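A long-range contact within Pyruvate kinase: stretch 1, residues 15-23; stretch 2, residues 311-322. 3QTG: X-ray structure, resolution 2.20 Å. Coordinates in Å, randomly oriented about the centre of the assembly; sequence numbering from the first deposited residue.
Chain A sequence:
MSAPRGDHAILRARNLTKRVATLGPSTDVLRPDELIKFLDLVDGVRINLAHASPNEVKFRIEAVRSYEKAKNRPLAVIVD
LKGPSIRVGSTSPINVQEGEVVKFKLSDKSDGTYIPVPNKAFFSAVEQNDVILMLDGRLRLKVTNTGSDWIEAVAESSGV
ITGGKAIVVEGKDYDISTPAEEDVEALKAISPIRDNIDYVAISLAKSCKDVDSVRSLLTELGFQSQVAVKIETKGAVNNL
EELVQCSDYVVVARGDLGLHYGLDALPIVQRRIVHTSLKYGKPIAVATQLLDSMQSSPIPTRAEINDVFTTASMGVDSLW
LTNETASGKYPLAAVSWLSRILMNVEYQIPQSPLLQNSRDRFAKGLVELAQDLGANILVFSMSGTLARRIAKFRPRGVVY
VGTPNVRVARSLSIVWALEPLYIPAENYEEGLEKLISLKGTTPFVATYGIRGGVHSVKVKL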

ATOM      1  N   ASN A  15     -26.776  -9.031  15.480  1.00 57.14           N
ATOM      2  CA  ASN A  15     -25.758  -9.871  14.870  1.00 53.82           C
ATOM      3  C   ASN A  15     -25.527  -9.600  13.382  1.00 50.24           C
ATOM      4  O   ASN A  15     -26.450  -9.286  12.620  1.00 49.63           O
ATOM      5  N   LEU A  16     -24.261  -9.698  12.998  1.00 46.65           N
ATOM      6  CA  LEU A  16     -23.866  -9.589  11.609  1.00 42.24           C
ATOM      7  C   LEU A  16     -23.845 -10.986  11.044  1.00 39.71           C
ATOM      8  O   LEU A  16     -24.358 -11.211   9.957  1.00 37.58           O
ATOM      9  N   THR A  17     -23.290 -11.926  11.815  1.00 38.41           N
ATOM     10  CA  THR A  17     -23.380 -13.356  11.507  1.00 37.01           C
ATOM     11  C   THR A  17     -24.805 -13.833  11.770  1.00 36.32           C
ATOM     12  O   THR A  17     -25.359 -13.606  12.837  1.00 35.28           O
ATOM     13  N   LYS A  18     -25.387 -14.487  10.774  1.00 35.94           N
ATOM     14  CA  LYS A  18     -26.751 -14.978  10.876  1.00 36.22           C
ATOM     15  C   LYS A  18     -26.827 -16.396  11.455  1.00 36.37           C
ATOM     16  O   LYS A  18     -25.906 -17.196  11.320  1.00 35.41           O
ATOM     17  N   ARG A  19     -27.949 -16.682  12.108  1.00 37.22           N
ATOM     18  CA  ARG A  19     -28.109 -17.871  12.943  1.00 37.53           C
ATOM     19  C   ARG A  19     -29.214 -18.724  12.336  1.00 38.16           C
ATOM     20  O   ARG A  19     -30.361 -18.278  12.213  1.00 38.27           O
ATOM     21  N   VAL A  20     -28.847 -19.934  11.920  1.00 38.15           N
ATOM     22  CA  VAL A  20     -29.787 -20.886  11.344  1.00 38.83           C
ATOM     23  C   VAL A  20     -29.917 -22.125  12.250  1.00 39.05           C
ATOM     24  O   VAL A  20     -28.911 -22.674  12.697  1.00 39.09           O
ATOM     25  N   ALA A  21     -31.152 -22.532  12.536  1.00 39.64           N
ATOM     26  CA  ALA A  21     -31.414 -23.765  13.307  1.00 40.23           C
ATOM     27  C   ALA A  21     -32.215 -24.759  12.493  1.00 40.90           C
ATOM     28  O   ALA A  21     -33.059 -24.365  11.697  1.00 40.43           O
ATOM     29  N   THR A  22     -31.922 -26.046  12.685  1.00 41.82           N
ATOM     30  CA  THR A  22     -32.694 -27.115  12.077  1.00 43.57           C
ATOM     31  C   THR A  22     -33.879 -27.520  12.957  1.00 45.08           C
ATOM     32  O   THR A  22     -33.745 -27.698  14.165  1.00 45.23           O
ATOM     33  N   LEU A  23     -35.038 -27.672  12.325  1.00 46.62           N
ATOM     34  CA  LEU A  23     -36.245 -28.073  13.028  1.00 47.61           C
ATOM     35  C   LEU A  23     -36.383 -29.584  13.004  1.00 48.10           C
ATOM     36  O   LEU A  23     -36.170 -30.220  11.969  1.00 48.21           O
ATOM     37  N   THR A 311     -14.715 -19.427  13.665  1.00 37.75           N
ATOM     38  CA  THR A 311     -15.462 -19.603  12.411  1.00 36.98           C
ATOM     39  C   THR A 311     -16.220 -18.316  12.020  1.00 36.89           C
ATOM     40  O   THR A 311     -16.105 -17.853  10.873  1.00 36.17           O
ATOM     41  N   ALA A 312     -16.966 -17.737  12.973  1.00 36.12           N
ATOM     42  CA  ALA A 312     -17.655 -16.466  12.745  1.00 36.67           C
ATOM     43  C   ALA A 312     -16.716 -15.293  12.384  1.00 37.18           C
ATOM     44  O   ALA A 312     -17.068 -14.478  11.521  1.00 36.87           O
ATOM     45  N   SER A 313     -15.551 -15.218  13.042  1.00 37.98           N
ATOM     46  CA  SER A 313     -14.512 -14.200  12.765  1.00 39.50           C
ATOM     47  C   SER A 313     -14.020 -14.154  11.338  1.00 39.27           C
ATOM     48  O   SER A 313     -13.603 -13.098  10.871  1.00 38.48           O
ATOM     49  N   MET A 314     -14.026 -15.309  10.669  1.00 39.82           N
ATOM     50  CA  MET A 314     -13.607 -15.409   9.269  1.00 41.48           C
ATOM     51  C   MET A 314     -14.520 -14.592   8.373  1.00 38.77           C
ATOM     52  O   MET A 314     -14.172 -14.291   7.239  1.00 38.15           O
ATOM     53  N   GLY A 315     -15.707 -14.267   8.877  1.00 37.51           N
ATOM     54  CA  GLY A 315     -16.654 -13.433   8.141  1.00 36.02           C
ATOM     55  C   GLY A 315     -17.690 -14.205   7.333  1.00 35.46           C
ATOM     56  O   GLY A 315     -18.202 -13.683   6.354  1.00 35.09           O
ATOM     57  N   VAL A 316     -18.036 -15.423   7.764  1.00 34.34           N
ATOM     58  CA  VAL A 316     -19.131 -16.180   7.134  1.00 33.51           C
ATOM     59  C   VAL A 316     -20.464 -15.447   7.315  1.00 33.01           C
ATOM     60  O   VAL A 316     -20.644 -14.733   8.318  1.00 33.16           O
ATOM     61  N   ASP A 317     -21.390 -15.624   6.366  1.00 31.91           N
ATOM     62  CA  ASP A 317     -22.723 -15.017   6.461  1.00 31.49           C
ATOM     63  C   ASP A 317     -23.565 -15.649   7.565  1.00 31.78           C
ATOM     64  O   ASP A 317     -24.343 -14.953   8.218  1.00 32.36           O
ATOM     65  N   SER A 318     -23.475 -16.969   7.709  1.00 31.83           N
ATOM     66  CA  SER A 318     -24.310 -17.715   8.675  1.00 32.57           C
ATOM     67  C   SER A 318     -23.665 -18.985   9.255  1.00 33.31           C
ATOM     68  O   SER A 318     -22.704 -19.544   8.679  1.00 33.43           O
ATOM     69  N   LEU A 319     -24.204 -19.415  10.404  1.00 33.67           N
ATOM     70  CA  LEU A 319     -23.851 -20.675  11.066  1.00 34.69           C
ATOM     71  C   LEU A 319     -25.129 -21.482  11.272  1.00 35.30           C
ATOM     72  O   LEU A 319     -26.146 -20.951  11.729  1.00 35.59           O
ATOM     73  N   TRP A 320     -25.081 -22.760  10.905  1.00 35.54           N
ATOM     74  CA  TRP A 320     -26.272 -23.597  10.899  1.00 36.16           C
ATOM     75  C   TRP A 320     -26.124 -24.687  11.951  1.00 36.77           C
ATOM     76  O   TRP A 320     -25.237 -25.521  11.861  1.00 36.18           O
ATOM     77  N   LEU A 321     -26.990 -24.671  12.950  1.00 38.28           N
ATOM     78  CA  LEU A 321     -27.097 -25.788  13.886  1.00 39.35           C
ATOM     79  C   LEU A 321     -27.939 -26.893  13.278  1.00 41.36           C
ATOM     80  O   LEU A 321     -28.964 -26.625  12.638  1.00 41.79           O
ATOM     81  N   THR A 322     -27.515 -28.142  13.475  1.00 43.20           N
ATOM     82  CA  THR A 322     -28.259 -29.275  12.942  1.00 45.09           C
ATOM     83  C   THR A 322     -28.843 -30.139  14.065  1.00 45.76           C
ATOM     84  O   THR A 322     -29.912 -29.807  14.578  1.00 45.95           O
TER

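Two neighbouring parallel strands, one through Lys18 to Ala21 and the other through Ser318 to Trp320, bring together stretches nearly 300 residues apart. Main-chain hydrogen bonds set the register, running from Lys18 N to Asp317 O (2.8 Å) through to Leu321 N to Val20 O (2.8 Å), so that side chains paired across the sheet emerge on the same face.

Lys18, Val20, Ser318 and Trp320 share one face. Val20, in the t rotamer, is the most extensively covered residue of the contact. Its CG1 lies over the five-membered ring of Trp320, 3.8 Å from the centroid and 16° off the normal, a CH-pi contact, while Val20 CB comes within 3.3 Å of Trp320 CD1. Trp320 (chi1 m, chi2 13°) turns the NE1 edge of its indole back toward Ser318, and NE1 donates to Ser318 OG at 3.0 Å. The p rotamer of Ser318 places its hydroxyl to receive that bond. Lys18 meets Ser318 through CB to CB at 3.9 Å, but its chain then leads away, and NZ bonds elsewhere in the structure.

The other face carries Arg19, Ala21, Leu319 and Leu321. Arg19 contributes little here, its guanidinium being engaged elsewhere. Leu319 (m, t) instead reaches back to Thr17, with its CG 4.1 Å from Thr17 CG2.

Thr17 has chi1 m. Its methyl CG2 packs against Leu319 and lies 4.3 Å from Val316 CG2. Both branches border Ala312 CB, OG1 the closer at 3.9 Å, and OG1 alone bonds a water, donating to it at 2.5 Å. That water donates in turn to Ala312 O and Val316 O, both at 2.6 Å, linking the threonine to the helix and to the loop leading into the strand.

At the far end Thr22, also m, points toward its partner strand. Its OG1 donates to Leu321 O at 2.9 Å, the same carbonyl that takes a weak bond from Thr22 N (3.0 Å, 128°), and lies 3.7 Å from Thr322 CG2.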

ATOM      1  CB  ASN A  15     -25.986 -11.371  15.176  1.00 54.25           C
ATOM      2  CG  ASN A  15     -25.498 -11.771  16.577  1.00 56.07           C
ATOM      3  OD1 ASN A  15     -26.111 -12.604  17.255  1.00 58.57           O
ATOM      4  ND2 ASN A  15     -24.393 -11.170  17.016  1.00 56.83           N
ATOM      5  CB  LEU A  16     -22.519  -8.891  11.498  1.00 42.16           C
ATOM      6  CG  LEU A  16     -22.405  -7.495  12.147  1.00 41.71           C
ATOM      7  CD1 LEU A  16     -21.045  -6.894  11.829  1.00 40.11           C
ATOM      8  CD2 LEU A  16     -23.513  -6.564  11.665  1.00 39.26           C
ATOM      9  CB  THR A  17     -22.421 -14.186  12.356  1.00 37.20           C
ATOM     10  OG1 THR A  17     -21.123 -13.585  12.323  1.00 38.02           O
ATOM     11  CG2 THR A  17     -22.337 -15.611  11.817  1.00 35.85           C
ATOM     12  CB  LYS A  18     -27.466 -14.862   9.516  1.00 36.21           C
ATOM     13  CG  LYS A  18     -27.480 -13.429   8.949  1.00 35.41           C
ATOM     14  CD  LYS A  18     -28.047 -12.440   9.968  1.00 36.02           C
ATOM     15  CE  LYS A  18     -28.151 -11.052   9.410  1.00 35.62           C
ATOM     16  NZ  LYS A  18     -28.979 -11.095   8.183  1.00 37.89           N
ATOM     17  CB  ARG A  19     -28.482 -17.451  14.376  1.00 38.07           C
ATOM     18  CG  ARG A  19     -27.512 -16.447  15.049  1.00 38.16           C
ATOM     19  CD  ARG A  19     -28.212 -15.528  16.081  1.00 38.77           C
ATOM     20  NE  ARG A  19     -29.290 -14.756  15.456  1.00 39.76           N
ATOM     21  CZ  ARG A  19     -30.101 -13.902  16.074  1.00 40.84           C
ATOM     22  NH1 ARG A  19     -30.002 -13.673  17.379  1.00 42.42           N
ATOM     23  NH2 ARG A  19     -31.025 -13.267  15.371  1.00 40.87           N
ATOM     24  CB  VAL A  20     -29.372 -21.295   9.892  1.00 38.25           C
ATOM     25  CG1 VAL A  20     -30.125 -22.551   9.413  1.00 38.84           C
ATOM     26  CG2 VAL A  20     -29.591 -20.136   8.944  1.00 38.00           C
ATOM     27  CB  ALA A  21     -32.137 -23.466  14.598  1.00 40.35           C
ATOM     28  CB  THR A  22     -31.830 -28.350  11.790  1.00 43.54           C
ATOM     29  OG1 THR A  22     -30.793 -27.991  10.862  1.00 41.87           O
ATOM     30  CG2 THR A  22     -32.681 -29.496  11.209  1.00 43.01           C
ATOM     31  CB  LEU A  23     -37.471 -27.433  12.383  1.00 48.46           C
ATOM     32  CG  LEU A  23     -37.564 -25.909  12.352  1.00 48.44           C
ATOM     33  CD1 LEU A  23     -38.870 -25.532  11.664  1.00 49.86           C
ATOM     34  CD2 LEU A  23     -37.477 -25.271  13.757  1.00 48.06           C
ATOM     35  CB  THR A 311     -16.400 -20.834  12.511  1.00 37.24           C
ATOM     36  OG1 THR A 311     -15.592 -22.007  12.709  1.00 37.22           O
ATOM     37  CG2 THR A 311     -17.237 -21.014  11.263  1.00 36.27           C
ATOM     38  CB  ALA A 312     -18.564 -16.093  13.931  1.00 35.51           C
ATOM     39  CB  SER A 313     -13.277 -14.424  13.642  1.00 39.87           C
ATOM     40  OG  SER A 313     -13.558 -14.027  14.957  1.00 44.37           O
ATOM     41  CB  MET A 314     -13.672 -16.852   8.781  1.00 41.05           C
ATOM     42  CG  MET A 314     -12.614 -17.797   9.293  1.00 44.99           C
ATOM     43  SD  MET A 314     -12.757 -19.354   8.352  1.00 49.01           S
ATOM     44  CE  MET A 314     -11.763 -18.903   6.932  1.00 49.96           C
ATOM     45  CB  VAL A 316     -19.242 -17.641   7.706  1.00 33.84           C
ATOM     46  CG1 VAL A 316     -17.955 -18.414   7.435  1.00 32.91           C
ATOM     47  CG2 VAL A 316     -19.563 -17.630   9.221  1.00 32.03           C
ATOM     48  CB  ASP A 317     -23.536 -15.179   5.169  1.00 31.56           C
ATOM     49  CG  ASP A 317     -22.933 -14.476   3.981  1.00 31.84           C
ATOM     50  OD1 ASP A 317     -23.506 -13.451   3.528  1.00 30.46           O
ATOM     51  OD2 ASP A 317     -21.916 -14.973   3.473  1.00 32.02           O
ATOM     52  CB  SER A 318     -25.698 -18.029   8.092  1.00 31.44           C
ATOM     53  OG  SER A 318     -25.607 -18.698   6.848  1.00 33.32           O
ATOM     54  CB  LEU A 319     -23.130 -20.452  12.410  1.00 33.98           C
ATOM     55  CG  LEU A 319     -21.820 -19.617  12.428  1.00 36.47           C
ATOM     56  CD1 LEU A 319     -21.422 -19.240  13.841  1.00 38.03           C
ATOM     57  CD2 LEU A 319     -20.647 -20.320  11.753  1.00 36.32           C
ATOM     58  CB  TRP A 320     -26.432 -24.255   9.524  1.00 36.46           C
ATOM     59  CG  TRP A 320     -26.667 -23.321   8.358  1.00 35.87           C
ATOM     60  CD1 TRP A 320     -26.507 -21.957   8.328  1.00 35.31           C
ATOM     61  CD2 TRP A 320     -27.104 -23.701   7.048  1.00 36.32           C
ATOM     62  NE1 TRP A 320     -26.830 -21.472   7.083  1.00 36.57           N
ATOM     63  CE2 TRP A 320     -27.208 -22.522   6.281  1.00 35.82           C
ATOM     64  CE3 TRP A 320     -27.446 -24.928   6.456  1.00 36.55           C
ATOM     65  CZ2 TRP A 320     -27.621 -22.532   4.935  1.00 38.08           C
ATOM     66  CZ3 TRP A 320     -27.846 -24.934   5.119  1.00 37.17           C
ATOM     67  CH2 TRP A 320     -27.923 -23.745   4.373  1.00 35.22           C
ATOM     68  CB  LEU A 321     -27.723 -25.317  15.200  1.00 39.66           C
ATOM     69  CG  LEU A 321     -27.043 -24.158  15.943  1.00 39.45           C
ATOM     70  CD1 LEU A 321     -27.728 -23.860  17.280  1.00 38.76           C
ATOM     71  CD2 LEU A 321     -25.556 -24.431  16.144  1.00 37.81           C
ATOM     72  CB  THR A 322     -27.450 -30.055  11.873  1.00 45.07           C
ATOM     73  OG1 THR A 322     -26.161 -30.393  12.395  1.00 46.88           O
ATOM     74  CG2 THR A 322     -27.252 -29.172  10.638  1.00 45.26           C
TER
HETATM   75  O   HOH W   1     -19.538 -14.502  10.664  1.00 39.43           O